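Local structure of BREX protein BrxA (Magnetospirillum magneticum, 3BHW) at residues I12-K18 and L62-R66; S22-G27 and M77-T83; F91-K96 and Y192-I197; L101-L105 and V154-L158. The protein probably takes part in a type 1 BREX system, which protects the bacterium against double-stranded DNA phage by blocking replication of the phage DNA. The contacts are given in a common frame with arbitrary orientation. Where two conformers were deposited one is given. Numbering follows the deposited sequence.

Overall arrangement
BrxA illustrates how an all-helical, single-chain fold is tied together by contacts between elements distant in sequence. Interactions 1 and 2 cross along the chain, their segments alternating, with centres about 14 Å apart; a probable hydrogen bond from Ser22 OG to Leu17 O joins them. Interaction 4, formed by helices 99-112 and 145-161, falls between the two segments of interaction 3, where helix 83-97 meets the C-terminal helix 191-197. These two centres are about 10 Å apart, and Tyr192 hydrogen-bonds to Asp103 between them. Interactions 1, 3 and 4 all sit near the chain centre and touch one another. Interaction 2 is more peripheral, its centre about 21 Å from that of interaction 4.

Interaction 1: residues I12-K18 and L62-R66; sequences IGGGSLK and LMRNR
A loop-to-helix contact, buried near the centre of the all-helical fold, anchors the N-terminal segment 12-18 on helix 57-67 through an arginine that binds backbone carbonyls. Residues 12-14 finish a 3-10 turn, Gly15 is extended (phi 174°, psi 156°), and Lys18 takes the N-cap position of helix 19-31. In register, Gly14 CA lies 7.0 Å from Leu62 CA and Leu17 CA 7.6 Å from Met63 CA. Leu62, Met63 and Arg66 point toward the loop from the helical segment 62-66. With chi1 t and chi2 p, Leu62 brings CD2 to 3.4 Å from Gly15 N and 3.7 Å from Gly14 C, a close approach to a glycine backbone. Ile12 also packs on helix 145-161, while Glu160 of that helix accepts hydrogen bonds from the backbone nitrogens of Leu17 and Lys18. Arg66 reaches across with chi1 m and chi2 and chi3 t; its NH1 and NH2 donate hydrogen bonds to Gly15 O at 3.0 and 2.8 Å, and NH1 donates a weak one to Ser16 O at 3.0 Å.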
# COMPACT_ATOMS: atom_id res chain seq x y z
N ILE A 12 -7.32 -2.94 3.66
CA ILE A 12 -6.64 -2.45 2.47
C ILE A 12 -7.60 -1.98 1.37
O ILE A 12 -7.27 -1.07 0.59
CB ILE A 12 -5.61 -3.51 1.98
CG1 ILE A 12 -4.57 -2.92 1.01
CG2 ILE A 12 -6.31 -4.77 1.42
CD1 ILE A 12 -4.76 -3.32 -0.44
N GLY A 13 -8.80 -2.55 1.34
CA GLY A 13 -9.81 -2.22 0.33
C GLY A 13 -10.43 -0.85 0.44
O GLY A 13 -11.14 -0.40 -0.47
N GLY A 14 -10.18 -0.18 1.56
CA GLY A 14 -10.74 1.17 1.77
C GLY A 14 -10.21 2.23 0.82
O GLY A 14 -10.85 3.29 0.61
N GLY A 15 -9.04 1.98 0.23
CA GLY A 15 -8.49 2.89 -0.76
C GLY A 15 -7.10 2.55 -1.25
O GLY A 15 -6.33 1.82 -0.56
N SER A 16 -6.79 3.03 -2.45
CA SER A 16 -5.50 2.75 -3.08
C SER A 16 -4.49 3.75 -2.52
O SER A 16 -4.76 4.33 -1.47
CB SER A 16 -5.59 2.82 -4.61
OG SER A 16 -6.09 4.08 -5.01
N LEU A 17 -3.35 3.95 -3.21
CA LEU A 17 -2.29 4.70 -2.55
C LEU A 17 -2.61 6.19 -2.35
O LEU A 17 -2.32 6.75 -1.30
CB LEU A 17 -0.97 4.51 -3.28
CG LEU A 17 -0.59 3.03 -3.38
CD1 LEU A 17 0.75 2.94 -4.12
CD2 LEU A 17 -0.49 2.33 -2.05
N LYS A 18 -3.22 6.79 -3.35
CA LYS A 18 -3.67 8.17 -3.31
C LYS A 18 -2.59 9.11 -2.82
O LYS A 18 -2.66 9.65 -1.72
CB LYS A 18 -4.89 8.26 -2.43
CG LYS A 18 -6.13 7.60 -3.04
CD LYS A 18 -7.35 7.99 -2.27
CE LYS A 18 -8.57 7.47 -2.96
NZ LYS A 18 -8.97 8.37 -4.05
N LEU A 62 -7.32 5.16 7.15
CA LEU A 62 -6.48 4.18 6.44
C LEU A 62 -5.12 4.75 5.96
O LEU A 62 -4.08 4.24 6.33
CB LEU A 62 -7.28 3.59 5.28
CG LEU A 62 -6.51 2.62 4.40
CD1 LEU A 62 -6.15 1.34 5.15
CD2 LEU A 62 -7.21 2.34 3.06
N MET A 63 -5.18 5.86 5.24
CA MET A 63 -3.94 6.46 4.68
C MET A 63 -3.00 6.84 5.84
O MET A 63 -1.78 6.67 5.76
CB MET A 63 -4.34 7.66 3.84
CG MET A 63 -5.34 7.33 2.74
SD MET A 63 -5.45 8.62 1.41
CE MET A 63 -6.93 8.21 0.59
N ARG A 64 -3.56 7.33 6.95
CA ARG A 64 -2.75 7.66 8.13
C ARG A 64 -2.22 6.40 8.82
O ARG A 64 -1.04 6.32 9.18
CB ARG A 64 -3.55 8.48 9.15
CG ARG A 64 -2.68 8.90 10.36
CD ARG A 64 -3.56 9.32 11.56
NE ARG A 64 -2.72 9.61 12.73
CZ ARG A 64 -3.17 10.12 13.87
NH1 ARG A 64 -4.47 10.37 14.02
NH2 ARG A 64 -2.33 10.35 14.89
N ASN A 65 -3.10 5.43 9.05
CA ASN A 65 -2.69 4.17 9.66
C ASN A 65 -1.57 3.55 8.85
O ASN A 65 -0.57 3.02 9.41
CB ASN A 65 -3.86 3.20 9.81
CG ASN A 65 -4.81 3.61 10.90
OD1 ASN A 65 -5.98 3.21 10.90
ND2 ASN A 65 -4.34 4.44 11.80
N ARG A 66 -1.75 3.52 7.53
CA ARG A 66 -0.60 3.12 6.66
C ARG A 66 0.75 3.83 6.97
O ARG A 66 1.74 3.17 7.29
CB ARG A 66 -0.94 3.29 5.21
CG ARG A 66 -1.85 2.21 4.66
CD ARG A 66 -2.15 2.47 3.19
NE ARG A 66 -2.95 1.43 2.56
CZ ARG A 66 -3.81 1.59 1.55
NH1 ARG A 66 -4.02 2.80 1.01
NH2 ARG A 66 -4.45 0.54 1.07

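Interaction 2: residues S22-G27 and M77-T83; sequences SRIIAG and MVRDGST
An arginine hydrogen-bonding to backbone carbonyls at the C-terminal end of a neighbouring helix is the principle where helix 19-31 meets helix 72-80. Residues 22-27 and 77-80 are helical; Gly81 (phi -78°, psi 172°) leaves the helix and Ser82 becomes the N-cap of helix 83-97. The backbones come very close, Arg23 CA lying 4.4 Å from Arg79 CA. Arg23 starts out sideways, but chi1 m with chi2 and chi3 t extends it along the helix end, where NH1 and NH2 both donate hydrogen bonds to Gly81 O at 2.8 Å and NH1 donates a weak one to Arg79 O at 3.2 Å. Beside these bonds, Ala26 CB packs on Val78 CB at 3.8 Å, Val78 having chi1 t. Arg79, t, t, p, folds back so that NE hydrogen-bonds to Asp80 OD1 at 2.8 Å within a salt bridge, while its CD lies 3.8 Å from Gly27 CA. A water at the far end of Arg23 accepts from NH2 at 3.0 Å and lies 2.8 Å from Thr83 OG1.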
# COMPACT_ATOMS: atom_id res chain seq x y z
N SER A 22 -2.04 11.51 0.52
CA SER A 22 -1.08 10.94 1.44
C SER A 22 -0.01 11.97 1.80
O SER A 22 0.51 11.97 2.91
CB SER A 22 -0.42 9.67 0.85
OG SER A 22 -1.29 8.54 0.99
N ARG A 23 0.33 12.85 0.84
CA ARG A 23 1.32 13.90 1.09
C ARG A 23 0.83 14.87 2.15
O ARG A 23 1.61 15.38 2.95
CB ARG A 23 1.56 14.71 -0.16
CG ARG A 23 2.24 13.94 -1.34
CD ARG A 23 2.97 14.95 -2.17
NE ARG A 23 3.55 14.48 -3.43
CZ ARG A 23 4.86 14.21 -3.60
NH1 ARG A 23 5.68 14.26 -2.57
NH2 ARG A 23 5.34 13.86 -4.79
N ILE A 24 -0.47 15.10 2.17
CA ILE A 24 -1.04 16.08 3.09
C ILE A 24 -1.02 15.45 4.47
O ILE A 24 -0.66 16.10 5.45
CB ILE A 24 -2.48 16.53 2.71
CG1 ILE A 24 -2.43 17.43 1.45
CG2 ILE A 24 -3.09 17.32 3.86
CD1 ILE A 24 -3.71 17.50 0.68
N ILE A 25 -1.31 14.15 4.53
CA ILE A 25 -1.36 13.43 5.81
C ILE A 25 0.05 13.31 6.38
O ILE A 25 0.27 13.53 7.58
CB ILE A 25 -2.10 12.06 5.66
CG1 ILE A 25 -3.62 12.28 5.46
CG2 ILE A 25 -1.89 11.16 6.89
CD1 ILE A 25 -4.34 11.19 4.67
N ALA A 26 1.02 13.02 5.50
CA ALA A 26 2.44 13.00 5.88
C ALA A 26 2.90 14.35 6.43
O ALA A 26 3.67 14.39 7.39
CB ALA A 26 3.30 12.58 4.70
N GLY A 27 2.44 15.46 5.84
CA GLY A 27 2.66 16.79 6.42
C GLY A 27 2.17 16.91 7.86
O GLY A 27 2.90 17.40 8.73
N MET A 77 9.78 11.67 2.99
CA MET A 77 9.81 11.20 1.61
C MET A 77 8.46 11.31 0.91
O MET A 77 8.38 11.68 -0.27
CB MET A 77 10.26 9.74 1.55
CG MET A 77 11.65 9.51 2.08
SD MET A 77 12.22 7.81 1.92
CE MET A 77 12.11 7.60 0.15
N VAL A 78 7.40 10.97 1.64
CA VAL A 78 6.04 11.07 1.11
C VAL A 78 5.71 12.52 0.85
O VAL A 78 5.26 12.87 -0.24
CB VAL A 78 4.98 10.40 2.02
CG1 VAL A 78 3.59 10.58 1.42
CG2 VAL A 78 5.29 8.95 2.13
N ARG A 79 5.98 13.37 1.83
CA ARG A 79 5.61 14.78 1.74
C ARG A 79 6.41 15.51 0.67
O ARG A 79 5.83 16.28 -0.13
CB ARG A 79 5.75 15.49 3.09
CG ARG A 79 5.22 16.92 3.02
CD ARG A 79 5.61 17.72 4.24
NE ARG A 79 7.04 18.02 4.26
CZ ARG A 79 7.73 18.34 5.35
NH1 ARG A 79 7.13 18.38 6.54
NH2 ARG A 79 9.02 18.59 5.26
N ASP A 80 7.72 15.26 0.64
CA ASP A 80 8.67 16.09 -0.11
C ASP A 80 9.21 15.47 -1.38
O ASP A 80 9.69 16.18 -2.26
CB ASP A 80 9.83 16.51 0.80
CG ASP A 80 9.38 17.41 1.95
OD1 ASP A 80 8.39 18.18 1.79
OD2 ASP A 80 10.02 17.36 3.02
N GLY A 81 9.13 14.16 -1.51
CA GLY A 81 9.86 13.48 -2.58
C GLY A 81 9.19 13.61 -3.92
O GLY A 81 8.04 14.08 -4.04
N SER A 82 9.90 13.15 -4.94
CA SER A 82 9.39 13.16 -6.29
C SER A 82 8.21 12.21 -6.34
O SER A 82 7.97 11.41 -5.43
CB SER A 82 10.48 12.71 -7.27
OG SER A 82 10.79 11.33 -7.09
N THR A 83 7.48 12.29 -7.44
CA THR A 83 6.32 11.48 -7.67
C THR A 83 6.60 9.97 -7.48
O THR A 83 5.89 9.29 -6.74
CB THR A 83 5.72 11.82 -9.04
OG1 THR A 83 5.27 13.18 -9.01
CG2 THR A 83 4.52 10.94 -9.31
O HOH W 1 3.74 14.66 -7.24
O HOH W 2 4.68 19.30 7.56

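Interaction 3: residues F91-K96 and Y192-I197; sequences FAAAIK and YVIRCI
Ile95, Val193 and Ile197 bury the most surface where helix 83-97 meets the C-terminal helix 191-197. The helix axes approach to 9.3 Å and their N-to-C directions differ by 114°, with Lys96 CA nearest Val193 CA at 5.8 Å. Ile95 points toward the partner as m, t, placing CG2 3.7 Å from Cys196 CB and 4.2 Å from Tyr192 CE2 and Val193 CG2, while CD1 lies 4.1 Å from Ile197 CB. Val193, chi1 t, straddles the neighbouring turn: CG1 meets Ala92 CB at 3.8 Å and CG2 meets Lys96 CB at 3.5 Å. Ile197, t, t, swings its end inward, with CD1 3.8 Å from Ala92 CB and CG1 3.8 Å from Phe91 CD2. At the margin, Lys96 NZ forms a salt bridge with Glu190, and Tyr192 OH hydrogen-bonds to Asp103 of helix 99-112, whose Leu101 and Leu105 pack on Ile95. The contact is apolar packing of steeply crossed helices in an all-helical core, with Ile95 a knob in the hole formed by Tyr192, Val193, Cys196 and Ile197.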
# COMPACT_ATOMS: atom_id res chain seq x y z
N PHE A 91 3.68 2.98 -1.06
CA PHE A 91 3.55 1.55 -1.36
C PHE A 91 4.13 0.68 -0.25
O PHE A 91 3.49 -0.29 0.19
CB PHE A 91 4.19 1.26 -2.73
CG PHE A 91 4.04 -0.16 -3.24
CD1 PHE A 91 2.82 -0.89 -3.22
CD2 PHE A 91 5.14 -0.77 -3.84
CE1 PHE A 91 2.80 -2.19 -3.79
CE2 PHE A 91 5.09 -2.03 -4.39
CZ PHE A 91 3.93 -2.74 -4.38
N ALA A 92 5.26 1.08 0.31
CA ALA A 92 5.93 0.27 1.31
C ALA A 92 5.07 0.31 2.56
O ALA A 92 4.95 -0.71 3.23
CB ALA A 92 7.29 0.90 1.63
N ALA A 93 4.56 1.51 2.88
CA ALA A 93 3.67 1.66 4.02
C ALA A 93 2.44 0.81 3.83
O ALA A 93 1.95 0.18 4.79
CB ALA A 93 3.34 3.13 4.23
N ALA A 94 1.93 0.73 2.60
CA ALA A 94 0.69 -0.07 2.37
C ALA A 94 1.00 -1.55 2.57
O ALA A 94 0.18 -2.30 3.15
CB ALA A 94 0.13 0.19 1.04
N ILE A 95 2.15 -1.98 2.13
CA ILE A 95 2.59 -3.36 2.37
C ILE A 95 2.74 -3.68 3.85
O ILE A 95 2.17 -4.68 4.36
CB ILE A 95 3.86 -3.70 1.60
CG1 ILE A 95 3.51 -3.67 0.11
CG2 ILE A 95 4.40 -5.10 2.02
CD1 ILE A 95 4.73 -3.52 -0.78
N LYS A 96 3.50 -2.85 4.57
CA LYS A 96 3.64 -3.04 6.01
C LYS A 96 2.29 -3.17 6.76
O LYS A 96 2.17 -3.97 7.67
CB LYS A 96 4.50 -1.94 6.62
CG LYS A 96 4.93 -2.34 8.03
CD LYS A 96 6.10 -1.55 8.49
CE LYS A 96 6.35 -1.78 9.98
NZ LYS A 96 7.32 -0.82 10.58
N TYR A 192 10.07 -7.73 6.09
CA TYR A 192 8.89 -8.22 5.39
C TYR A 192 8.59 -7.32 4.23
O TYR A 192 8.33 -7.82 3.13
CB TYR A 192 7.69 -8.31 6.33
CG TYR A 192 6.37 -8.74 5.68
CD1 TYR A 192 6.16 -10.09 5.40
CD2 TYR A 192 5.35 -7.81 5.39
CE1 TYR A 192 4.93 -10.53 4.81
CE2 TYR A 192 4.15 -8.22 4.77
CZ TYR A 192 3.96 -9.58 4.49
OH TYR A 192 2.75 -9.98 3.90
N VAL A 193 8.58 -6.00 4.46
CA VAL A 193 8.34 -5.06 3.32
C VAL A 193 9.39 -5.26 2.20
O VAL A 193 9.04 -5.35 1.01
CB VAL A 193 8.21 -3.65 3.81
CG1 VAL A 193 8.01 -2.71 2.64
CG2 VAL A 193 7.09 -3.58 4.90
N ILE A 194 10.63 -5.42 2.61
CA ILE A 194 11.71 -5.62 1.66
C ILE A 194 11.43 -6.78 0.72
O ILE A 194 11.58 -6.64 -0.50
CB ILE A 194 13.07 -5.74 2.34
CG1 ILE A 194 13.45 -4.38 2.97
CG2 ILE A 194 14.15 -6.28 1.36
CD1 ILE A 194 14.64 -4.36 3.93
N ARG A 195 11.07 -7.92 1.30
CA ARG A 195 10.79 -9.14 0.56
C ARG A 195 9.63 -8.99 -0.43
O ARG A 195 9.65 -9.58 -1.53
CB ARG A 195 10.47 -10.27 1.55
CG ARG A 195 10.56 -11.62 1.00
CD ARG A 195 9.67 -12.61 1.87
NE ARG A 195 9.75 -13.97 1.38
CZ ARG A 195 10.84 -14.72 1.48
NH1 ARG A 195 11.92 -14.21 2.07
NH2 ARG A 195 10.85 -15.98 1.02
N CYS A 196 8.61 -8.22 -0.03
CA CYS A 196 7.37 -8.07 -0.82
C CYS A 196 7.42 -6.96 -1.85
O CYS A 196 6.77 -7.06 -2.88
CB CYS A 196 6.19 -7.78 0.12
SG CYS A 196 5.82 -9.11 1.34
N ILE A 197 8.20 -5.91 -1.57
CA ILE A 197 8.12 -4.68 -2.38
C ILE A 197 8.83 -4.82 -3.72
O ILE A 197 8.48 -4.13 -4.70
CB ILE A 197 8.70 -3.44 -1.63
CG1 ILE A 197 8.28 -2.16 -2.31
CG2 ILE A 197 10.23 -3.51 -1.53
CD1 ILE A 197 8.43 -0.96 -1.50

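Interaction 4: residues L101-L105 and V154-L158; sequences LGDFL and VYRIL
Widely spaced helices can still share a core when large side chains span the gap, and helices 99-112 and 145-161 do so here. The axes of segments 101-105 and 154-158 pass 11.9 Å apart at a signed angle of -64°, with both backbones helical. They diverge along the chain: Leu101 CA is 7.2 Å from Val154 CA, but Leu105 CA is 9.7 Å from Leu158 CA. At the closer end, Leu101, t, p, points toward the partner and fits between Val154 and Ile157, its CD1 lying 4.3 Å from Val154 CG1 and its CD2 4.5 Å from Ile157 CD1. Phe104 is the large bump that bridges the widening gap. With chi1 t and chi2 44°, its ring enters the hollow bordered by Val154, Tyr155 and Leu158: CD2 lies 3.9 Å from Val154 CG1, and CE2 is 4.2 Å from Leu158 CD1, which meets the ring at its edge. Leu105, m, t, points sideways at first, but its CD2 reaches Leu158 CD2 at 4.0 Å. Trp125 of helix 122-135 packs edge-to-face with Phe104, and Phe91 and Ile95 of helix 83-97 touch Leu105. Tyr155 OH sits 4.3 Å from Phe104 CZ and hydrogen-bonds to Leu120 O. Between the two segments the closest pairs are almost wholly carbon to carbon, so this contact depends on hydrophobic burial and shape rather than on directional polar bonds.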
# COMPACT_ATOMS: atom_id res chain seq x y z
N LEU A 101 -2.07 -7.69 1.10
CA LEU A 101 -1.31 -7.13 -0.03
C LEU A 101 0.09 -7.74 -0.12
O LEU A 101 0.51 -8.25 -1.15
CB LEU A 101 -1.21 -5.61 0.06
CG LEU A 101 -0.37 -4.96 -1.05
CD1 LEU A 101 -0.98 -5.12 -2.47
CD2 LEU A 101 -0.23 -3.48 -0.71
N GLY A 102 0.83 -7.70 0.99
CA GLY A 102 2.21 -8.21 0.98
C GLY A 102 2.31 -9.66 0.49
O GLY A 102 3.17 -9.97 -0.36
N ASP A 103 1.44 -10.54 1.01
CA ASP A 103 1.42 -11.95 0.65
C ASP A 103 1.01 -12.13 -0.82
O ASP A 103 1.48 -13.05 -1.48
CB ASP A 103 0.53 -12.81 1.59
CG ASP A 103 1.21 -13.17 2.89
OD1 ASP A 103 2.33 -12.66 3.15
OD2 ASP A 103 0.63 -14.00 3.65
N PHE A 104 0.14 -11.25 -1.34
CA PHE A 104 -0.17 -11.30 -2.77
C PHE A 104 1.13 -11.15 -3.61
O PHE A 104 1.39 -11.94 -4.54
CB PHE A 104 -1.22 -10.25 -3.16
CG PHE A 104 -1.82 -10.46 -4.53
CD1 PHE A 104 -2.19 -11.72 -4.96
CD2 PHE A 104 -1.93 -9.39 -5.43
CE1 PHE A 104 -2.76 -11.92 -6.24
CE2 PHE A 104 -2.47 -9.57 -6.73
CZ PHE A 104 -2.89 -10.86 -7.13
N LEU A 105 1.95 -10.19 -3.22
CA LEU A 105 3.17 -9.84 -3.88
C LEU A 105 4.13 -11.00 -3.71
O LEU A 105 4.58 -11.53 -4.71
CB LEU A 105 3.73 -8.58 -3.26
CG LEU A 105 2.87 -7.38 -3.63
CD1 LEU A 105 3.09 -6.20 -2.64
CD2 LEU A 105 3.16 -6.99 -5.07
N VAL A 154 -6.69 -3.46 -4.92
CA VAL A 154 -5.38 -4.09 -5.08
C VAL A 154 -4.81 -3.87 -6.48
O VAL A 154 -3.62 -3.54 -6.65
CB VAL A 154 -5.44 -5.56 -4.68
CG1 VAL A 154 -4.18 -6.26 -5.09
CG2 VAL A 154 -5.60 -5.64 -3.18
N TYR A 155 -5.62 -4.08 -7.52
CA TYR A 155 -5.07 -3.87 -8.86
C TYR A 155 -4.78 -2.42 -9.16
O TYR A 155 -3.82 -2.10 -9.89
CB TYR A 155 -6.01 -4.46 -9.90
CG TYR A 155 -5.85 -5.97 -10.06
CD1 TYR A 155 -6.47 -6.90 -9.20
CD2 TYR A 155 -5.05 -6.47 -11.10
CE1 TYR A 155 -6.29 -8.30 -9.40
CE2 TYR A 155 -4.86 -7.83 -11.28
CZ TYR A 155 -5.48 -8.74 -10.43
OH TYR A 155 -5.23 -10.08 -10.69
N ARG A 156 -5.56 -1.50 -8.59
CA ARG A 156 -5.29 -0.07 -8.76
C ARG A 156 -3.92 0.30 -8.13
O ARG A 156 -3.10 1.04 -8.73
CB ARG A 156 -6.40 0.77 -8.11
CG ARG A 156 -6.36 2.21 -8.42
CD ARG A 156 -7.75 2.86 -8.26
NE ARG A 156 -8.18 2.92 -6.87
CZ ARG A 156 -9.10 2.14 -6.32
NH1 ARG A 156 -9.38 2.29 -5.04
NH2 ARG A 156 -9.73 1.19 -7.01
N ILE A 157 -3.63 -0.24 -6.94
CA ILE A 157 -2.34 -0.04 -6.30
C ILE A 157 -1.21 -0.49 -7.22
O ILE A 157 -0.20 0.19 -7.36
CB ILE A 157 -2.27 -0.83 -4.97
CG1 ILE A 157 -3.02 -0.07 -3.91
CG2 ILE A 157 -0.85 -0.85 -4.46
CD1 ILE A 157 -3.31 -0.87 -2.67
N LEU A 158 -1.41 -1.63 -7.85
CA LEU A 158 -0.39 -2.20 -8.71
C LEU A 158 -0.23 -1.38 -9.97
O LEU A 158 0.88 -1.26 -10.49
CB LEU A 158 -0.71 -3.66 -9.00
CG LEU A 158 -0.66 -4.62 -7.80
CD1 LEU A 158 -0.90 -5.99 -8.33
CD2 LEU A 158 0.66 -4.58 -6.99